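PDB 4HVL: membrane-anchored mycosin mycp1 from Mycobacterium thermoresistibile, which is probably a subtilisin-like serine endopeptidase of the mycobacterial cell envelope and forms an essential component of the type VII (ESX-1) secretion system. Local coordinates for residues A[150-163]-A[183-196]. Numbering follows the deposited sequence.
Sequences PNTTQTAGSLRSLA and ACYKVTRPIDETGV
Ile191 packs against Thr155, Ala156 and Leu159 of helix 154-171, and its branches can be traced from CB outward. Its chi1 of -75° sets CG1 beside the backbone N, which leaves CG2 anti to it; Ile191 CG2 rests on Ala156 CB at 3.9 Å. Ile191 CG1 lies 3.8 Å from Pro150 O and also touches Ala156 CB. Ile191 CD1 has its nearest neighbour in Thr155 CG2 at 3.7 Å, the two side chains crossing at about a right angle, and also lies over one face of the Tyr185 ring, offset toward its rim. Leu159 extends this apolar patch: Leu159 CD2 meets Ala183 CB at 3.9 Å, while CD1 touches Tyr185 CE1 obliquely. Val196 CG2 packs on Leu159 and Ala163. Hydrogen bonds border the patch. Asp192 N donates to Asn151 OD1 (2.9 Å, 161° at the hydrogen), in the carbonyl plane on a lone pair. The Arg160 guanidinium reaches Asn151 O end-on through NH1 and NH2, and its NH2 also salt-bridges Asp20. The chemistry implies an apolar seam joining helix 154-171 to strand 183-186, the loop after it and the start of helix 194-206 in this subtilisin fold; hydroxyls meet both Glu193 oxygens (Tyr185 at OE2, Ser247 and Tyr251 at OE1), probably helping offset the carboxylate's burial.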
ATOM      1  N   PRO A 150     -14.411  14.637 -15.355  1.00 47.85           N
ATOM      2  CA  PRO A 150     -13.710  13.723 -14.441  1.00 44.68           C
ATOM      3  C   PRO A 150     -12.200  13.802 -14.576  1.00 41.11           C
ATOM      4  O   PRO A 150     -11.514  13.700 -13.571  1.00 39.36           O
ATOM      5  CB  PRO A 150     -14.220  12.335 -14.853  1.00 45.53           C
ATOM      6  CG  PRO A 150     -15.511  12.599 -15.503  1.00 48.56           C
ATOM      7  CD  PRO A 150     -15.341  13.902 -16.224  1.00 49.72           C
ATOM      8  N   ASN A 151     -11.702  14.052 -15.788  1.00 40.89           N
ATOM      9  CA  ASN A 151     -10.255  14.181 -16.018  1.00 39.02           C
ATOM     10  C   ASN A 151      -9.569  15.422 -15.439  1.00 38.38           C
ATOM     11  O   ASN A 151      -8.342  15.482 -15.418  1.00 36.54           O
ATOM     12  CB  ASN A 151      -9.944  14.027 -17.506  1.00 40.12           C
ATOM     13  CG  ASN A 151     -10.094  12.589 -17.963  1.00 40.09           C
ATOM     14  OD1 ASN A 151      -9.616  11.664 -17.298  1.00 38.29           O
ATOM     15  ND2 ASN A 151     -10.775  12.388 -19.058  1.00 41.85           N
ATOM     16  N   THR A 152     -10.339  16.398 -14.957  1.00 27.56           N
ATOM     17  CA  THR A 152      -9.759  17.537 -14.279  1.00 28.34           C
ATOM     18  C   THR A 152     -10.019  17.589 -12.783  1.00 28.45           C
ATOM     19  O   THR A 152      -9.783  18.617 -12.174  1.00 30.53           O
ATOM     20  CB  THR A 152     -10.274  18.850 -14.887  1.00 30.17           C
ATOM     21  OG1 THR A 152     -11.714  18.870 -14.837  1.00 31.77           O
ATOM     22  CG2 THR A 152      -9.773  18.979 -16.312  1.00 30.21           C
ATOM     23  N   THR A 153     -10.510  16.504 -12.189  1.00 27.76           N
ATOM     24  CA  THR A 153     -10.641  16.424 -10.737  1.00 27.62           C
ATOM     25  C   THR A 153      -9.261  16.206 -10.091  1.00 26.72           C
ATOM     26  O   THR A 153      -8.292  15.833 -10.762  1.00 24.85           O
ATOM     27  CB  THR A 153     -11.525  15.237 -10.310  1.00 27.41           C
ATOM     28  OG1 THR A 153     -10.951  14.019 -10.806  1.00 26.57           O
ATOM     29  CG2 THR A 153     -12.983  15.381 -10.841  1.00 28.49           C
ATOM     30  N   GLN A 154      -9.193  16.418  -8.779  1.00 27.40           N
ATOM     31  CA  GLN A 154      -7.976  16.151  -8.038  1.00 27.76           C
ATOM     32  C   GLN A 154      -7.620  14.657  -8.092  1.00 25.62           C
ATOM     33  O   GLN A 154      -6.440  14.316  -8.159  1.00 24.80           O
ATOM     34  CB  GLN A 154      -8.096  16.627  -6.588  1.00 29.97           C
ATOM     35  CG  GLN A 154      -8.092  18.139  -6.442  1.00 32.82           C
ATOM     36  CD  GLN A 154      -8.146  18.596  -4.981  1.00 35.62           C
ATOM     37  OE1 GLN A 154      -7.582  17.953  -4.077  1.00 37.91           O
ATOM     38  NE2 GLN A 154      -8.817  19.714  -4.746  1.00 36.79           N
ATOM     39  N   THR A 155      -8.631  13.783  -8.061  1.00 24.38           N
ATOM     40  CA  THR A 155      -8.414  12.340  -8.197  1.00 23.14           C
ATOM     41  C   THR A 155      -7.746  12.004  -9.530  1.00 22.54           C
ATOM     42  O   THR A 155      -6.814  11.210  -9.571  1.00 21.01           O
ATOM     43  CB  THR A 155      -9.728  11.557  -8.088  1.00 23.54           C
ATOM     44  OG1 THR A 155     -10.352  11.879  -6.848  1.00 23.73           O
ATOM     45  CG2 THR A 155      -9.489  10.058  -8.136  1.00 23.14           C
ATOM     46  N   ALA A 156      -8.223  12.606 -10.617  1.00 22.89           N
ATOM     47  CA  ALA A 156      -7.642  12.347 -11.933  1.00 22.60           C
ATOM     48  C   ALA A 156      -6.193  12.794 -11.979  1.00 22.16           C
ATOM     49  O   ALA A 156      -5.332  12.064 -12.465  1.00 22.31           O
ATOM     50  CB  ALA A 156      -8.432  13.040 -13.011  1.00 23.17           C
ATOM     51  N   GLY A 157      -5.928  13.974 -11.437  1.00 22.39           N
ATOM     52  CA  GLY A 157      -4.566  14.483 -11.331  1.00 22.23           C
ATOM     53  C   GLY A 157      -3.689  13.595 -10.476  1.00 21.29           C
ATOM     54  O   GLY A 157      -2.541  13.310 -10.819  1.00 20.56           O
ATOM     55  N   SER A 158      -4.228  13.159  -9.348  1.00 21.04           N
ATOM     56  CA  SER A 158      -3.503  12.270  -8.451  1.00 20.22           C
ATOM     57  C   SER A 158      -3.160  10.923  -9.154  1.00 18.99           C
ATOM     58  O   SER A 158      -2.073  10.375  -8.992  1.00 17.32           O
ATOM     59  CB  SER A 158      -4.306  12.089  -7.164  1.00 21.15           C
ATOM     60  OG  SER A 158      -3.829  11.023  -6.381  1.00 22.35           O
ATOM     61  N   LEU A 159      -4.059  10.430  -9.984  1.00 18.69           N
ATOM     62  CA  LEU A 159      -3.781   9.206 -10.766  1.00 18.16           C
ATOM     63  C   LEU A 159      -2.750   9.444 -11.881  1.00 17.66           C
ATOM     64  O   LEU A 159      -1.934   8.574 -12.179  1.00 17.52           O
ATOM     65  CB  LEU A 159      -5.069   8.618 -11.330  1.00 18.25           C
ATOM     66  CG  LEU A 159      -5.949   7.899 -10.299  1.00 18.39           C
ATOM     67  CD1 LEU A 159      -7.329   7.613 -10.875  1.00 18.99           C
ATOM     68  CD2 LEU A 159      -5.332   6.601  -9.818  1.00 17.78           C
ATOM     69  N   ARG A 160      -2.763  10.627 -12.479  1.00 17.88           N
ATOM     70  CA  ARG A 160      -1.704  10.956 -13.417  1.00 17.83           C
ATOM     71  C   ARG A 160      -0.323  11.007 -12.734  1.00 16.92           C
ATOM     72  O   ARG A 160       0.649  10.455 -13.266  1.00 16.31           O
ATOM     73  CB  ARG A 160      -2.034  12.240 -14.182  1.00 18.84           C
ATOM     74  CG  ARG A 160      -3.116  12.045 -15.246  1.00 19.93           C
ATOM     75  CD  ARG A 160      -3.181  13.245 -16.172  1.00 20.33           C
ATOM     76  NE  ARG A 160      -3.638  14.399 -15.426  1.00 21.10           N
ATOM     77  CZ  ARG A 160      -4.919  14.729 -15.254  1.00 22.10           C
ATOM     78  NH1 ARG A 160      -5.879  13.999 -15.795  1.00 22.41           N
ATOM     79  NH2 ARG A 160      -5.243  15.810 -14.545  1.00 22.76           N
ATOM     80  N   SER A 161      -0.215  11.649 -11.567  1.00 16.78           N
ATOM     81  CA  SER A 161       1.092  11.678 -10.838  1.00 16.23           C
ATOM     82  C   SER A 161       1.520  10.287 -10.309  1.00 15.72           C
ATOM     83  O   SER A 161       2.715   9.956 -10.247  1.00 15.08           O
ATOM     84  CB  SER A 161       1.073  12.714  -9.711  1.00 16.57           C
ATOM     85  OG  SER A 161       0.259  12.303  -8.643  1.00 16.40           O
ATOM     86  N   LEU A 162       0.538   9.477  -9.940  1.00 15.33           N
ATOM     87  CA  LEU A 162       0.791   8.117  -9.538  1.00 15.24           C
ATOM     88  C   LEU A 162       1.399   7.280 -10.664  1.00 15.18           C
ATOM     89  O   LEU A 162       2.320   6.501 -10.434  1.00 14.41           O
ATOM     90  CB  LEU A 162      -0.510   7.448  -9.087  1.00 15.44           C
ATOM     91  CG  LEU A 162      -0.279   6.016  -8.629  1.00 15.59           C
ATOM     92  CD1 LEU A 162       0.581   5.999  -7.369  1.00 15.70           C
ATOM     93  CD2 LEU A 162      -1.605   5.308  -8.413  1.00 15.93           C
ATOM     94  N   ALA A 163       0.865   7.421 -11.877  1.00 15.58           N
ATOM     95  CA  ALA A 163       1.373   6.653 -12.991  1.00 15.70           C
ATOM     96  C   ALA A 163       2.852   6.959 -13.182  1.00 15.73           C
ATOM     97  O   ALA A 163       3.649   6.051 -13.339  1.00 16.23           O
ATOM     98  CB  ALA A 163       0.594   6.948 -14.258  1.00 16.26           C
ATOM     99  N   ALA A 183      -7.046   5.286  -4.840  1.00 19.81           N
ATOM    100  CA  ALA A 183      -7.913   6.369  -5.332  1.00 20.18           C
ATOM    101  C   ALA A 183      -9.255   5.817  -5.754  1.00 20.33           C
ATOM    102  O   ALA A 183      -9.311   4.826  -6.467  1.00 19.88           O
ATOM    103  CB  ALA A 183      -7.267   7.056  -6.509  1.00 20.36           C
ATOM    104  N   CYS A 184     -10.326   6.494  -5.357  1.00 20.69           N
ATOM    105  CA  CYS A 184     -11.694   6.019  -5.578  1.00 21.13           C
ATOM    106  C   CYS A 184     -12.498   6.937  -6.485  1.00 20.61           C
ATOM    107  O   CYS A 184     -12.422   8.163  -6.380  1.00 20.07           O
ATOM    108  CB  CYS A 184     -12.444   5.914  -4.245  1.00 22.41           C
ATOM    109  SG  CYS A 184     -11.704   4.745  -3.080  1.00 23.71           S
ATOM    110  N   TYR A 185     -13.275   6.338  -7.372  1.00 19.90           N
ATOM    111  CA  TYR A 185     -14.226   7.101  -8.161  1.00 20.34           C
ATOM    112  C   TYR A 185     -15.402   6.218  -8.579  1.00 20.88           C
ATOM    113  O   TYR A 185     -15.311   4.989  -8.521  1.00 20.19           O
ATOM    114  CB  TYR A 185     -13.537   7.748  -9.369  1.00 19.90           C
ATOM    115  CG  TYR A 185     -12.813   6.827 -10.328  1.00 19.24           C
ATOM    116  CD1 TYR A 185     -11.478   6.469 -10.113  1.00 18.16           C
ATOM    117  CD2 TYR A 185     -13.432   6.361 -11.492  1.00 19.57           C
ATOM    118  CE1 TYR A 185     -10.800   5.664 -10.992  1.00 17.57           C
ATOM    119  CE2 TYR A 185     -12.743   5.558 -12.391  1.00 19.15           C
ATOM    120  CZ  TYR A 185     -11.422   5.214 -12.138  1.00 18.47           C
ATOM    121  OH  TYR A 185     -10.723   4.385 -13.013  1.00 18.27           O
ATOM    122  N   LYS A 186     -16.493   6.854  -8.982  1.00 22.32           N
ATOM    123  CA  LYS A 186     -17.695   6.131  -9.374  1.00 23.77           C
ATOM    124  C   LYS A 186     -17.528   5.524 -10.760  1.00 23.63           C
ATOM    125  O   LYS A 186     -16.990   6.154 -11.674  1.00 22.76           O
ATOM    126  CB  LYS A 186     -18.914   7.048  -9.326  1.00 26.09           C
ATOM    127  CG  LYS A 186     -19.066   7.714  -7.964  1.00 27.79           C
ATOM    128  CD  LYS A 186     -20.443   8.282  -7.706  1.00 30.62           C
ATOM    129  CE  LYS A 186     -20.839   9.392  -8.673  1.00 32.55           C
ATOM    130  NZ  LYS A 186     -22.312   9.380  -8.863  1.00 34.19           N
ATOM    131  N   VAL A 187     -17.998   4.292 -10.900  1.00 24.26           N
ATOM    132  CA  VAL A 187     -17.897   3.548 -12.153  1.00 24.91           C
ATOM    133  C   VAL A 187     -18.552   4.290 -13.347  1.00 25.95           C
ATOM    134  O   VAL A 187     -18.115   4.149 -14.491  1.00 26.25           O
ATOM    135  CB  VAL A 187     -18.466   2.107 -11.981  1.00 25.77           C
ATOM    136  CG1 VAL A 187     -19.985   2.096 -11.858  1.00 26.83           C
ATOM    137  CG2 VAL A 187     -18.044   1.228 -13.150  1.00 26.55           C
ATOM    138  N   THR A 188     -19.563   5.108 -13.080  1.00 30.13           N
ATOM    139  CA  THR A 188     -20.250   5.845 -14.141  1.00 31.61           C
ATOM    140  C   THR A 188     -19.532   7.135 -14.539  1.00 32.66           C
ATOM    141  O   THR A 188     -19.884   7.752 -15.534  1.00 33.31           O
ATOM    142  CB  THR A 188     -21.686   6.188 -13.714  1.00 32.44           C
ATOM    143  OG1 THR A 188     -21.656   6.794 -12.415  1.00 31.67           O
ATOM    144  CG2 THR A 188     -22.563   4.898 -13.695  1.00 32.32           C
ATOM    145  N   ARG A 189     -18.518   7.522 -13.763  1.00 33.14           N
ATOM    146  CA  ARG A 189     -17.762   8.733 -14.009  1.00 34.10           C
ATOM    147  C   ARG A 189     -16.311   8.362 -14.200  1.00 31.58           C
ATOM    148  O   ARG A 189     -15.473   8.747 -13.390  1.00 30.27           O
ATOM    149  CB  ARG A 189     -17.913   9.693 -12.822  1.00 37.60           C
ATOM    150  CG  ARG A 189     -19.299  10.327 -12.700  1.00 42.13           C
ATOM    151  CD  ARG A 189     -19.349  11.408 -11.621  1.00 45.51           C
ATOM    152  NE  ARG A 189     -18.537  12.589 -11.963  1.00 48.60           N
ATOM    153  CZ  ARG A 189     -17.322  12.881 -11.477  1.00 50.11           C
ATOM    154  NH1 ARG A 189     -16.718  12.091 -10.592  1.00 50.92           N
ATOM    155  NH2 ARG A 189     -16.694  13.989 -11.874  1.00 51.50           N
ATOM    156  N   PRO A 190     -16.010   7.605 -15.272  1.00 30.40           N
ATOM    157  CA  PRO A 190     -14.682   7.021 -15.424  1.00 29.12           C
ATOM    158  C   PRO A 190     -13.588   8.054 -15.712  1.00 29.10           C
ATOM    159  O   PRO A 190     -13.779   8.929 -16.531  1.00 29.40           O
ATOM    160  CB  PRO A 190     -14.855   6.067 -16.619  1.00 28.87           C
ATOM    161  CG  PRO A 190     -15.981   6.646 -17.411  1.00 30.28           C
ATOM    162  CD  PRO A 190     -16.911   7.210 -16.383  1.00 31.20           C
ATOM    163  N   ILE A 191     -12.460   7.944 -15.023  1.00 28.12           N
ATOM    164  CA  ILE A 191     -11.285   8.775 -15.286  1.00 27.79           C
ATOM    165  C   ILE A 191     -10.442   8.047 -16.331  1.00 27.40           C
ATOM    166  O   ILE A 191     -10.359   6.818 -16.293  1.00 27.17           O
ATOM    167  CB  ILE A 191     -10.473   8.944 -13.969  1.00 27.16           C
ATOM    168  CG1 ILE A 191     -11.177   9.939 -13.031  1.00 28.01           C
ATOM    169  CG2 ILE A 191      -9.047   9.386 -14.238  1.00 26.42           C
ATOM    170  CD1 ILE A 191     -10.738   9.837 -11.580  1.00 27.52           C
ATOM    171  N   ASP A 192      -9.797   8.768 -17.253  1.00 27.51           N
ATOM    172  CA  ASP A 192      -8.876   8.102 -18.170  1.00 27.10           C
ATOM    173  C   ASP A 192      -7.552   7.894 -17.404  1.00 25.36           C
ATOM    174  O   ASP A 192      -6.828   8.822 -17.171  1.00 25.49           O
ATOM    175  CB  ASP A 192      -8.681   8.890 -19.496  1.00 28.82           C
ATOM    176  CG  ASP A 192      -7.541   8.314 -20.377  1.00 29.59           C
ATOM    177  OD1 ASP A 192      -7.007   7.212 -20.055  1.00 29.45           O
ATOM    178  OD2 ASP A 192      -7.142   8.975 -21.381  1.00 31.63           O
ATOM    179  N   GLU A 193      -7.280   6.668 -16.980  1.00 23.63           N
ATOM    180  CA  GLU A 193      -6.092   6.361 -16.185  1.00 22.41           C
ATOM    181  C   GLU A 193      -5.291   5.231 -16.842  1.00 22.22           C
ATOM    182  O   GLU A 193      -4.642   4.421 -16.163  1.00 21.46           O
ATOM    183  CB  GLU A 193      -6.495   5.982 -14.768  1.00 21.98           C
ATOM    184  CG  GLU A 193      -7.474   4.798 -14.664  1.00 21.93           C
ATOM    185  CD  GLU A 193      -7.336   4.050 -13.343  1.00 21.21           C
ATOM    186  OE1 GLU A 193      -6.226   3.594 -13.028  1.00 22.04           O
ATOM    187  OE2 GLU A 193      -8.299   3.949 -12.589  1.00 21.33           O
ATOM    188  N   THR A 194      -5.396   5.176 -18.168  1.00 22.53           N
ATOM    189  CA  THR A 194      -4.619   4.304 -19.064  1.00 22.66           C
ATOM    190  C   THR A 194      -3.131   4.273 -18.694  1.00 21.38           C
ATOM    191  O   THR A 194      -2.491   3.209 -18.683  1.00 20.98           O
ATOM    192  CB  THR A 194      -4.862   4.805 -20.529  1.00 24.31           C
ATOM    193  OG1 THR A 194      -6.214   4.485 -20.881  1.00 26.23           O
ATOM    194  CG2 THR A 194      -3.970   4.143 -21.530  1.00 24.58           C
ATOM    195  N   GLY A 195      -2.601   5.439 -18.342  1.00 20.47           N
ATOM    196  CA  GLY A 195      -1.235   5.554 -17.879  1.00 19.87           C
ATOM    197  C   GLY A 195      -0.914   4.756 -16.640  1.00 18.99           C
ATOM    198  O   GLY A 195       0.210   4.268 -16.517  1.00 18.32           O
ATOM    199  N   VAL A 196      -1.870   4.615 -15.714  1.00 18.79           N
ATOM    200  CA  VAL A 196      -1.604   3.862 -14.497  1.00 18.36           C
ATOM    201  C   VAL A 196      -1.406   2.393 -14.842  1.00 17.75           C
ATOM    202  O   VAL A 196      -0.453   1.762 -14.382  1.00 17.54           O
ATOM    203  CB  VAL A 196      -2.691   4.055 -13.408  1.00 18.55           C
ATOM    204  CG1 VAL A 196      -2.409   3.176 -12.182  1.00 17.85           C
ATOM    205  CG2 VAL A 196      -2.788   5.521 -13.009  1.00 19.39           C
TER
HETATM  206  O   HOH W   1      -6.943  11.522 -16.609  1.00 36.51           O
HETATM  207  O   HOH W   2     -13.392  10.538  -6.980  1.00 30.33           O
HETATM  208  O   HOH W   3      -5.797  10.085 -14.341  1.00 35.20           O